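Local structure of ALKF (3ZBO) at residues A[54-57]-A[58-62]; A[8-11]-A[12-16]; A[65-68]-A[69-72]. The protein is of unknown function but has affinity for branched DNA structures such as Holliday junctions and is related to the HEAT-like repeat DNA glycosylases AlkC and AlkD. One frame throughout, in Å; residues are numbered along the deposited sequence.

Contact 1: A[54-57]-A[58-62]; sequences LNQE and LAEEL
Asn-55 turns back over the first turn of helix 56-63 and meets Leu-58 along its whole side chain. Its CB lies 4.1 Å from Leu-58 CB. CG, swung anti to the backbone N (chi1 -177°), comes within 3.5 Å of that same CB, and OD1 accepts from Leu-58 N at 3.1 Å, with a nearly straight N-H (166°) but the donor well above the carbonyl plane. ND2 lies 3.7 Å from Leu-58 CB, with the CD2 branch farther off, the side chains crossing at about a right angle. This is an N-cap: the amide oxygen takes up a backbone N-H of the first turn, while Asn-55 O receives Ala-59 N at 2.9 Å. The next residue, Gln-56, bends at chi2 toward Glu-60 one turn on, which bends at its own chi2, and Gln-56 NE2 donates to Glu-60 OE2 at 3.0 Å. OE2 is met on its anti side, somewhat out of the carboxylate plane, and the amide and carboxylate planes stand 56° apart. That oxygen also accepts from Trp-91 NE1, so two N-H donors grip it; Glu-60 OE1 salt-bridges Arg-90, and Gln-56 OE1 accepts from Asp-79 N. Leu-58 touches Val-12 of helix 9-19 and Ile-77 of helix 68-77.

Contact 2: A[8-11]-A[12-16]; sequences DFKT and VMQEL
Met-13 lays its CG over one face of the Phe-9 ring, one turn back along helix 9-19, the two side chains crossing at a slant. The carbon sits 3.8 Å from the centroid of the Phe-9 ring, 21° off the normal and displaced toward the rim, closest to CZ: a CH-pi contact. Met-13 bends at chi2 (-59°), which carries SD off the ring axis to approach obliquely, 4.8 Å from the centroid of Phe-9, adding a Met-aromatic contact. Both side chains touch Leu-62 of helix 56-63, and Met-13 also touches Ala-70 of helix 68-77.

Lys-10 and Gln-14 pair differently on a more exposed side of the helix. The bent lysine chain passes the end of the extended glutamine, again at a slant, so that Lys-10 CE lies 3.1 Å from Gln-14 OE1. Thr-11 and Glu-15 lie side by side and point the same way, with Thr-11 CG2 3.8 Å from Glu-15 OE2; through its other oxygen, OE1, the glutamate forms a salt bridge with Lys-51 of helix 46-52.

At the helix start Asp-8 is the N-cap. Its OD1 accepts from Thr-11 N at 3.1 Å and from Thr-11 OG1 at 2.7 Å, the hydroxyl arriving on the syn side, somewhat out of the carboxylate plane. Asp-8 O receives Val-12 N at 3.0 Å, the first of a run of i to i+4 backbone bonds. Two donors from one residue fix the aspartate carboxylate against the first turn, and its negative charge at the amino end would probably interact favourably with the helix dipole.

Contact 3: A[65-68]-A[69-72]; sequences TGNY and DAMY
Asn-67 and the N-H groups of the next turn supply the polar part of this contact. Asn-67 is the N-cap of helix 68-77, and its OD1 reaches two backbone donors, Ala-70 N at 3.3 Å and Asp-69 N at 2.9 Å. Both bonds are weak, the second because it is strongly bent (126°). Asn-67 O takes Met-71 N at 2.8 Å, and Tyr-68 O takes Tyr-72 N. Just before the cap, Thr-65 OG1 accepts from Asn-67 N at 3.0 Å in an ST turn and also bonds to Leu-62 O. Gly-66, with positive phi, lies inside this turn and carries the chain from one helix to the next.

The remaining contacts are van der Waals packing. Met-71 reaches SD with an extended chain (chi2 163°), and SD rests 3.6 Å from Gly-66 CA, while CB of Ala-70 touches the Thr-65 hydroxyl. Tyr-68 and Tyr-72 run side by side in the same direction; Tyr-72 CB lies over one face of the Tyr-68 ring, and the Tyr-68 OH comes to 3.4 Å from Tyr-72 CD2.

Around the contact, Asp-69 takes up the backbone N-H groups of Phe-38, Gly-39 and Val-40. Tyr-68 meets Tyr-28 and Phe-97 edge-to-face and packs with Met-71 and Tyr-72 on helix 98-110; Tyr-72 OH is hydrogen-bonded to Arg-240 O, and Ala-70 faces Met-13 of helix 9-19.

In the fold
From the N terminus, contact 2 comes first and opens helix 9-19; contact 1 follows at the start of helix 56-63, and contact 3 carries the chain from that helix into helix 68-77. They run in series without nesting or crossing, each a local helix start that closes no long loop. Their centres nonetheless lie about 12 Å from one another, and all three touch. Leu-62 of contact 1 packs on Phe-9 and Met-13 of contact 2 and against the Ala-70 backbone of contact 3, while Phe-9 and Met-13 also meet Thr-65. Together they tie helix 9-19 to helices 56-63 and 68-77, consistent with the helical, HEAT-like repeat architecture of the AlkD-like family.

Contact 1: A[54-57]-A[58-62]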
ATOM      1  N   LEU A  54       9.235  15.014  10.320  1.00 26.27           N
ATOM      2  CA  LEU A  54       9.720  13.627  10.504  1.00 25.91           C
ATOM      3  C   LEU A  54      10.111  13.416  11.984  1.00 25.33           C
ATOM      4  O   LEU A  54      10.758  14.293  12.627  1.00 26.40           O
ATOM      5  CB  LEU A  54      10.863  13.234   9.520  1.00 24.33           C
ATOM      6  CG  LEU A  54      10.570  13.441   7.981  1.00 30.83           C
ATOM      7  CD1 LEU A  54      11.451  12.546   7.140  1.00 33.43           C
ATOM      8  CD2 LEU A  54       9.109  13.136   7.497  1.00 32.43           C
ATOM      9  N   ASN A  55       9.653  12.314  12.598  1.00 20.09           N
ATOM     10  CA  ASN A  55      10.066  11.994  13.953  1.00 18.99           C
ATOM     11  C   ASN A  55       9.877  10.464  14.119  1.00 16.85           C
ATOM     12  O   ASN A  55       8.771   9.976  14.455  1.00 17.26           O
ATOM     13  CB  ASN A  55       9.184  12.757  14.924  1.00 18.56           C
ATOM     14  CG  ASN A  55       9.589  12.558  16.411  1.00 20.12           C
ATOM     15  OD1 ASN A  55      10.284  11.590  16.829  1.00 20.18           O
ATOM     16  ND2 ASN A  55       9.147  13.518  17.247  1.00 22.98           N
ATOM     17  N   GLN A  56      10.981   9.780  13.881  1.00 17.05           N
ATOM     18  CA  GLN A  56      10.993   8.310  13.974  1.00 15.60           C
ATOM     19  C   GLN A  56      10.648   7.831  15.333  1.00 16.14           C
ATOM     20  O   GLN A  56       9.923   6.810  15.484  1.00 14.18           O
ATOM     21  CB  GLN A  56      12.309   7.714  13.480  1.00 16.83           C
ATOM     22  CG  GLN A  56      12.186   6.177  13.344  1.00 16.29           C
ATOM     23  CD  GLN A  56      11.209   5.745  12.175  1.00 17.92           C
ATOM     24  OE1 GLN A  56      10.975   6.476  11.220  1.00 19.65           O
ATOM     25  NE2 GLN A  56      10.636   4.539  12.280  1.00 17.08           N
ATOM     26  N   GLU A  57      11.156   8.423  16.407  1.00 15.23           N
ATOM     27  CA  GLU A  57      10.847   7.956  17.743  1.00 14.37           C
ATOM     28  C   GLU A  57       9.341   7.975  18.029  1.00 14.19           C
ATOM     29  O   GLU A  57       8.798   6.989  18.558  1.00 14.51           O
ATOM     30  CB  GLU A  57      11.631   8.793  18.754  1.00 17.10           C
ATOM     31  CG  GLU A  57      11.646   8.217  20.143  1.00 16.91           C
ATOM     32  CD  GLU A  57      10.382   8.371  20.928  1.00 18.77           C
ATOM     33  OE1 GLU A  57       9.762   9.470  20.787  1.00 23.35           O
ATOM     34  OE2 GLU A  57       9.973   7.413  21.632  1.00 20.47           O
ATOM     35  N   LEU A  58       8.709   9.099  17.684  1.00 15.34           N
ATOM     36  CA  LEU A  58       7.298   9.252  17.923  1.00 14.96           C
ATOM     37  C   LEU A  58       6.554   8.268  16.976  1.00 13.22           C
ATOM     38  O   LEU A  58       5.571   7.635  17.469  1.00 14.24           O
ATOM     39  CB  LEU A  58       6.883  10.658  17.527  1.00 15.21           C
ATOM     40  CG  LEU A  58       5.424  10.987  17.739  1.00 17.51           C
ATOM     41  CD1 LEU A  58       4.832  10.614  19.125  1.00 21.19           C
ATOM     42  CD2 LEU A  58       5.224  12.527  17.480  1.00 19.06           C
ATOM     43  N   ALA A  59       7.074   8.073  15.765  1.00 14.24           N
ATOM     44  CA  ALA A  59       6.416   7.125  14.846  1.00 13.75           C
ATOM     45  C   ALA A  59       6.430   5.741  15.476  1.00 12.98           C
ATOM     46  O   ALA A  59       5.367   5.018  15.414  1.00 14.44           O
ATOM     47  CB  ALA A  59       7.141   7.044  13.429  1.00 14.57           C
ATOM     48  N   GLU A  60       7.539   5.401  16.098  1.00 13.24           N
ATOM     49  CA  GLU A  60       7.595   4.072  16.728  1.00 13.23           C
ATOM     50  C   GLU A  60       6.608   3.911  17.829  1.00 14.42           C
ATOM     51  O   GLU A  60       5.958   2.824  17.954  1.00 15.00           O
ATOM     52  CB  GLU A  60       8.998   3.688  17.219  1.00 13.21           C
ATOM     53  CG  GLU A  60       9.982   3.532  16.107  1.00 16.71           C
ATOM     54  CD  GLU A  60       9.841   2.273  15.240  1.00 18.44           C
ATOM     55  OE1 GLU A  60       9.187   1.348  15.705  1.00 17.66           O
ATOM     56  OE2 GLU A  60      10.424   2.206  14.193  1.00 19.20           O
ATOM     57  N   GLU A  61       6.484   4.938  18.699  1.00 13.28           N
ATOM     58  CA  GLU A  61       5.502   4.811  19.754  1.00 15.14           C
ATOM     59  C   GLU A  61       4.052   4.751  19.237  1.00 12.92           C
ATOM     60  O   GLU A  61       3.247   3.984  19.814  1.00 14.65           O
ATOM     61  CB  GLU A  61       5.629   5.994  20.737  1.00 15.23           C
ATOM     62  CG  GLU A  61       6.943   6.013  21.457  1.00 18.16           C
ATOM     63  CD  GLU A  61       6.903   6.968  22.690  1.00 22.23           C
ATOM     64  OE1 GLU A  61       5.880   7.071  23.432  1.00 21.69           O
ATOM     65  OE2 GLU A  61       7.984   7.579  22.947  1.00 22.75           O
ATOM     66  N   LEU A  62       3.786   5.530  18.210  1.00 12.95           N
ATOM     67  CA  LEU A  62       2.422   5.549  17.632  1.00 12.57           C
ATOM     68  C   LEU A  62       2.177   4.197  16.977  1.00 14.33           C
ATOM     69  O   LEU A  62       1.049   3.632  17.160  1.00 13.77           O
ATOM     70  CB  LEU A  62       2.288   6.674  16.615  1.00 14.55           C
ATOM     71  CG  LEU A  62       2.328   8.032  17.286  1.00 13.15           C
ATOM     72  CD1 LEU A  62       2.431   9.044  16.194  1.00 16.52           C
ATOM     73  CD2 LEU A  62       1.069   8.273  18.079  1.00 16.70           C
TER

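Contact 2: A[8-11]-A[12-16]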
ATOM      1  N   ASP A   8       4.333  15.596  21.925  1.00 30.69           N
ATOM      2  CA  ASP A   8       4.561  14.322  22.550  1.00 28.21           C
ATOM      3  C   ASP A   8       3.454  13.309  22.202  1.00 25.70           C
ATOM      4  O   ASP A   8       2.474  13.637  21.591  1.00 25.88           O
ATOM      5  CB  ASP A   8       4.858  14.414  24.056  1.00 29.42           C
ATOM      6  CG  ASP A   8       3.743  15.044  24.825  1.00 33.13           C
ATOM      7  OD1 ASP A   8       2.572  14.982  24.328  1.00 35.77           O
ATOM      8  OD2 ASP A   8       4.029  15.621  25.935  1.00 37.56           O
ATOM      9  N   PHE A   9       3.793  12.069  22.455  1.00 22.07           N
ATOM     10  CA  PHE A   9       2.889  10.936  22.220  1.00 21.21           C
ATOM     11  C   PHE A   9       1.493  11.171  22.737  1.00 21.10           C
ATOM     12  O   PHE A   9       0.492  10.977  21.991  1.00 19.78           O
ATOM     13  CB  PHE A   9       3.486   9.666  22.851  1.00 20.00           C
ATOM     14  CG  PHE A   9       2.580   8.497  22.794  1.00 21.06           C
ATOM     15  CD1 PHE A   9       2.459   7.762  21.640  1.00 17.51           C
ATOM     16  CD2 PHE A   9       1.792   8.144  23.919  1.00 21.03           C
ATOM     17  CE1 PHE A   9       1.600   6.661  21.605  1.00 17.84           C
ATOM     18  CE2 PHE A   9       0.883   7.071  23.907  1.00 22.02           C
ATOM     19  CZ  PHE A   9       0.787   6.320  22.711  1.00 21.20           C
ATOM     20  N   LYS A  10       1.371  11.592  24.005  1.00 22.77           N
ATOM     21  CA  LYS A  10       0.024  11.722  24.590  1.00 23.96           C
ATOM     22  C   LYS A  10      -0.784  12.786  23.857  1.00 24.30           C
ATOM     23  O   LYS A  10      -2.016  12.632  23.637  1.00 22.95           O
ATOM     24  CB  LYS A  10       0.081  12.132  26.081  1.00 26.09           C
ATOM     25  CG  LYS A  10      -1.127  13.075  26.475  1.00 35.58           C
ATOM     26  CD  LYS A  10      -0.758  14.424  27.217  1.00 42.30           C
ATOM     27  CE  LYS A  10      -2.035  15.096  27.927  1.00 42.61           C
ATOM     28  NZ  LYS A  10      -2.554  14.401  29.200  1.00 39.25           N
ATOM     29  N   THR A  11      -0.132  13.870  23.456  1.00 22.43           N
ATOM     30  CA  THR A  11      -0.789  14.958  22.754  1.00 24.03           C
ATOM     31  C   THR A  11      -1.231  14.524  21.345  1.00 24.38           C
ATOM     32  O   THR A  11      -2.363  14.812  20.910  1.00 24.61           O
ATOM     33  CB  THR A  11       0.126  16.166  22.639  1.00 24.71           C
ATOM     34  OG1 THR A  11       0.436  16.589  23.974  1.00 29.32           O
ATOM     35  CG2 THR A  11      -0.521  17.327  21.883  1.00 30.75           C
ATOM     36  N   VAL A  12      -0.389  13.785  20.639  1.00 21.45           N
ATOM     37  CA  VAL A  12      -0.848  13.283  19.335  1.00 20.99           C
ATOM     38  C   VAL A  12      -2.020  12.356  19.433  1.00 20.81           C
ATOM     39  O   VAL A  12      -2.949  12.478  18.588  1.00 19.89           O
ATOM     40  CB  VAL A  12       0.323  12.527  18.604  1.00 21.56           C
ATOM     41  CG1 VAL A  12      -0.167  11.893  17.285  1.00 23.00           C
ATOM     42  CG2 VAL A  12       1.542  13.519  18.377  1.00 24.89           C
ATOM     43  N   MET A  13      -1.982  11.445  20.406  1.00 19.55           N
ATOM     44  CA  MET A  13      -3.078  10.509  20.622  1.00 18.18           C
ATOM     45  C   MET A  13      -4.358  11.268  20.981  1.00 20.22           C
ATOM     46  O   MET A  13      -5.462  10.944  20.489  1.00 20.42           O
ATOM     47  CB  MET A  13      -2.747   9.487  21.662  1.00 18.51           C
ATOM     48  CG  MET A  13      -1.630   8.464  21.300  1.00 19.35           C
ATOM     49  SD  MET A  13      -2.104   7.529  19.790  1.00 18.79           S
ATOM     50  CE  MET A  13      -3.382   6.457  20.396  1.00 24.98           C
ATOM     51  N   GLN A  14      -4.228  12.321  21.790  1.00 20.54           N
ATOM     52  CA  GLN A  14      -5.464  13.123  22.048  1.00 22.74           C
ATOM     53  C   GLN A  14      -6.018  13.814  20.822  1.00 21.38           C
ATOM     54  O   GLN A  14      -7.281  13.802  20.596  1.00 22.42           O
ATOM     55  CB  GLN A  14      -5.151  14.165  23.128  1.00 22.41           C
ATOM     56  CG  GLN A  14      -5.172  13.534  24.505  1.00 32.29           C
ATOM     57  CD  GLN A  14      -4.575  14.436  25.569  1.00 42.36           C
ATOM     58  OE1 GLN A  14      -4.812  14.209  26.752  1.00 50.96           O
ATOM     59  NE2 GLN A  14      -3.800  15.475  25.162  1.00 41.59           N
ATOM     60  N   GLU A  15      -5.141  14.395  20.006  1.00 21.09           N
ATOM     61  CA  GLU A  15      -5.555  15.128  18.798  1.00 22.75           C
ATOM     62  C   GLU A  15      -6.197  14.150  17.793  1.00 23.82           C
ATOM     63  O   GLU A  15      -7.208  14.471  17.138  1.00 22.82           O
ATOM     64  CB  GLU A  15      -4.407  15.896  18.183  1.00 25.22           C
ATOM     65  CG  GLU A  15      -3.758  16.899  19.198  1.00 30.47           C
ATOM     66  CD  GLU A  15      -3.048  18.088  18.548  1.00 38.99           C
ATOM     67  OE1 GLU A  15      -2.849  18.083  17.301  1.00 42.86           O
ATOM     68  OE2 GLU A  15      -2.687  19.045  19.316  1.00 42.95           O
ATOM     69  N   LEU A  16      -5.620  12.953  17.656  1.00 21.29           N
ATOM     70  CA  LEU A  16      -6.210  11.990  16.721  1.00 20.62           C
ATOM     71  C   LEU A  16      -7.580  11.499  17.184  1.00 21.34           C
ATOM     72  O   LEU A  16      -8.516  11.391  16.406  1.00 20.57           O
ATOM     73  CB  LEU A  16      -5.256  10.788  16.546  1.00 20.54           C
ATOM     74  CG  LEU A  16      -3.967  11.060  15.779  1.00 20.14           C
ATOM     75  CD1 LEU A  16      -3.184   9.731  15.702  1.00 20.11           C
ATOM     76  CD2 LEU A  16      -4.201  11.570  14.396  1.00 21.59           C
TER

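Contact 3: A[65-68]-A[69-72]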
ATOM      1  N   THR A  65       1.012   1.371  19.283  1.00 15.29           N
ATOM      2  CA  THR A  65      -0.323   1.424  19.932  1.00 14.87           C
ATOM      3  C   THR A  65      -1.219   0.281  19.465  1.00 14.83           C
ATOM      4  O   THR A  65      -2.145  -0.116  20.191  1.00 16.68           O
ATOM      5  CB  THR A  65      -1.048   2.714  19.679  1.00 15.08           C
ATOM      6  OG1 THR A  65      -1.306   2.867  18.315  1.00 14.54           O
ATOM      7  CG2 THR A  65      -0.238   3.896  20.266  1.00 16.85           C
ATOM      8  N   GLY A  66      -1.015  -0.149  18.225  1.00 14.43           N
ATOM      9  CA  GLY A  66      -2.001  -1.044  17.608  1.00 15.53           C
ATOM     10  C   GLY A  66      -3.316  -0.365  17.270  1.00 16.34           C
ATOM     11  O   GLY A  66      -4.249  -1.092  16.869  1.00 15.18           O
ATOM     12  N   ASN A  67      -3.359   0.955  17.289  1.00 14.77           N
ATOM     13  CA  ASN A  67      -4.513   1.738  16.888  1.00 14.69           C
ATOM     14  C   ASN A  67      -4.295   2.157  15.438  1.00 15.10           C
ATOM     15  O   ASN A  67      -3.314   2.823  15.083  1.00 14.04           O
ATOM     16  CB  ASN A  67      -4.652   2.921  17.838  1.00 15.14           C
ATOM     17  CG  ASN A  67      -5.749   3.891  17.416  1.00 16.11           C
ATOM     18  OD1 ASN A  67      -5.935   4.213  16.237  1.00 16.01           O
ATOM     19  ND2 ASN A  67      -6.492   4.385  18.404  1.00 18.01           N
ATOM     20  N   TYR A  68      -5.184   1.666  14.532  1.00 14.79           N
ATOM     21  CA  TYR A  68      -4.982   1.890  13.134  1.00 13.71           C
ATOM     22  C   TYR A  68      -4.683   3.363  12.784  1.00 13.82           C
ATOM     23  O   TYR A  68      -3.811   3.690  11.961  1.00 12.82           O
ATOM     24  CB  TYR A  68      -6.207   1.417  12.288  1.00 14.89           C
ATOM     25  CG  TYR A  68      -6.075   1.797  10.825  1.00 13.55           C
ATOM     26  CD1 TYR A  68      -5.110   1.214   9.991  1.00 15.33           C
ATOM     27  CD2 TYR A  68      -6.881   2.853  10.270  1.00 17.87           C
ATOM     28  CE1 TYR A  68      -4.940   1.609   8.686  1.00 18.11           C
ATOM     29  CE2 TYR A  68      -6.708   3.232   8.970  1.00 16.73           C
ATOM     30  CZ  TYR A  68      -5.751   2.622   8.123  1.00 15.90           C
ATOM     31  OH  TYR A  68      -5.536   2.990   6.846  1.00 16.23           O
ATOM     32  N   ASP A  69      -5.446   4.294  13.360  1.00 14.14           N
ATOM     33  CA  ASP A  69      -5.198   5.680  12.927  1.00 14.35           C
ATOM     34  C   ASP A  69      -3.855   6.192  13.384  1.00 13.44           C
ATOM     35  O   ASP A  69      -3.162   6.954  12.657  1.00 14.29           O
ATOM     36  CB  ASP A  69      -6.274   6.613  13.492  1.00 14.36           C
ATOM     37  CG  ASP A  69      -7.666   6.241  12.960  1.00 18.29           C
ATOM     38  OD1 ASP A  69      -7.950   6.557  11.826  1.00 17.42           O
ATOM     39  OD2 ASP A  69      -8.397   5.603  13.719  1.00 19.89           O
ATOM     40  N   ALA A  70      -3.496   5.803  14.609  1.00 14.22           N
ATOM     41  CA  ALA A  70      -2.141   6.176  15.078  1.00 12.97           C
ATOM     42  C   ALA A  70      -1.046   5.525  14.255  1.00 14.53           C
ATOM     43  O   ALA A  70       0.004   6.149  14.010  1.00 14.18           O
ATOM     44  CB  ALA A  70      -1.958   5.727  16.564  1.00 15.66           C
ATOM     45  N   MET A  71      -1.318   4.290  13.864  1.00 11.96           N
ATOM     46  CA  MET A  71      -0.351   3.595  13.021  1.00 12.93           C
ATOM     47  C   MET A  71      -0.213   4.212  11.606  1.00 12.93           C
ATOM     48  O   MET A  71       0.892   4.316  11.065  1.00 12.43           O
ATOM     49  CB  MET A  71      -0.707   2.126  12.866  1.00 10.61           C
ATOM     50  CG  MET A  71      -0.612   1.380  14.164  1.00 12.55           C
ATOM     51  SD  MET A  71      -1.468  -0.217  14.166  1.00 14.13           S
ATOM     52  CE  MET A  71      -0.147  -1.262  13.474  1.00 13.09           C
ATOM     53  N   TYR A  72      -1.359   4.617  11.018  1.00 12.09           N
ATOM     54  CA  TYR A  72      -1.340   5.368   9.775  1.00 12.76           C
ATOM     55  C   TYR A  72      -0.553   6.647   9.939  1.00 11.66           C
ATOM     56  O   TYR A  72       0.302   6.961   9.079  1.00 13.23           O
ATOM     57  CB  TYR A  72      -2.833   5.576   9.319  1.00 13.55           C
ATOM     58  CG  TYR A  72      -2.810   6.153   7.918  1.00 12.24           C
ATOM     59  CD1 TYR A  72      -2.634   7.524   7.724  1.00 13.39           C
ATOM     60  CD2 TYR A  72      -3.074   5.375   6.826  1.00 12.86           C
ATOM     61  CE1 TYR A  72      -2.616   8.009   6.401  1.00 14.13           C
ATOM     62  CE2 TYR A  72      -2.997   5.855   5.504  1.00 13.22           C
ATOM     63  CZ  TYR A  72      -2.825   7.194   5.315  1.00 15.23           C
ATOM     64  OH  TYR A  72      -2.742   7.674   4.002  1.00 16.98           O
TER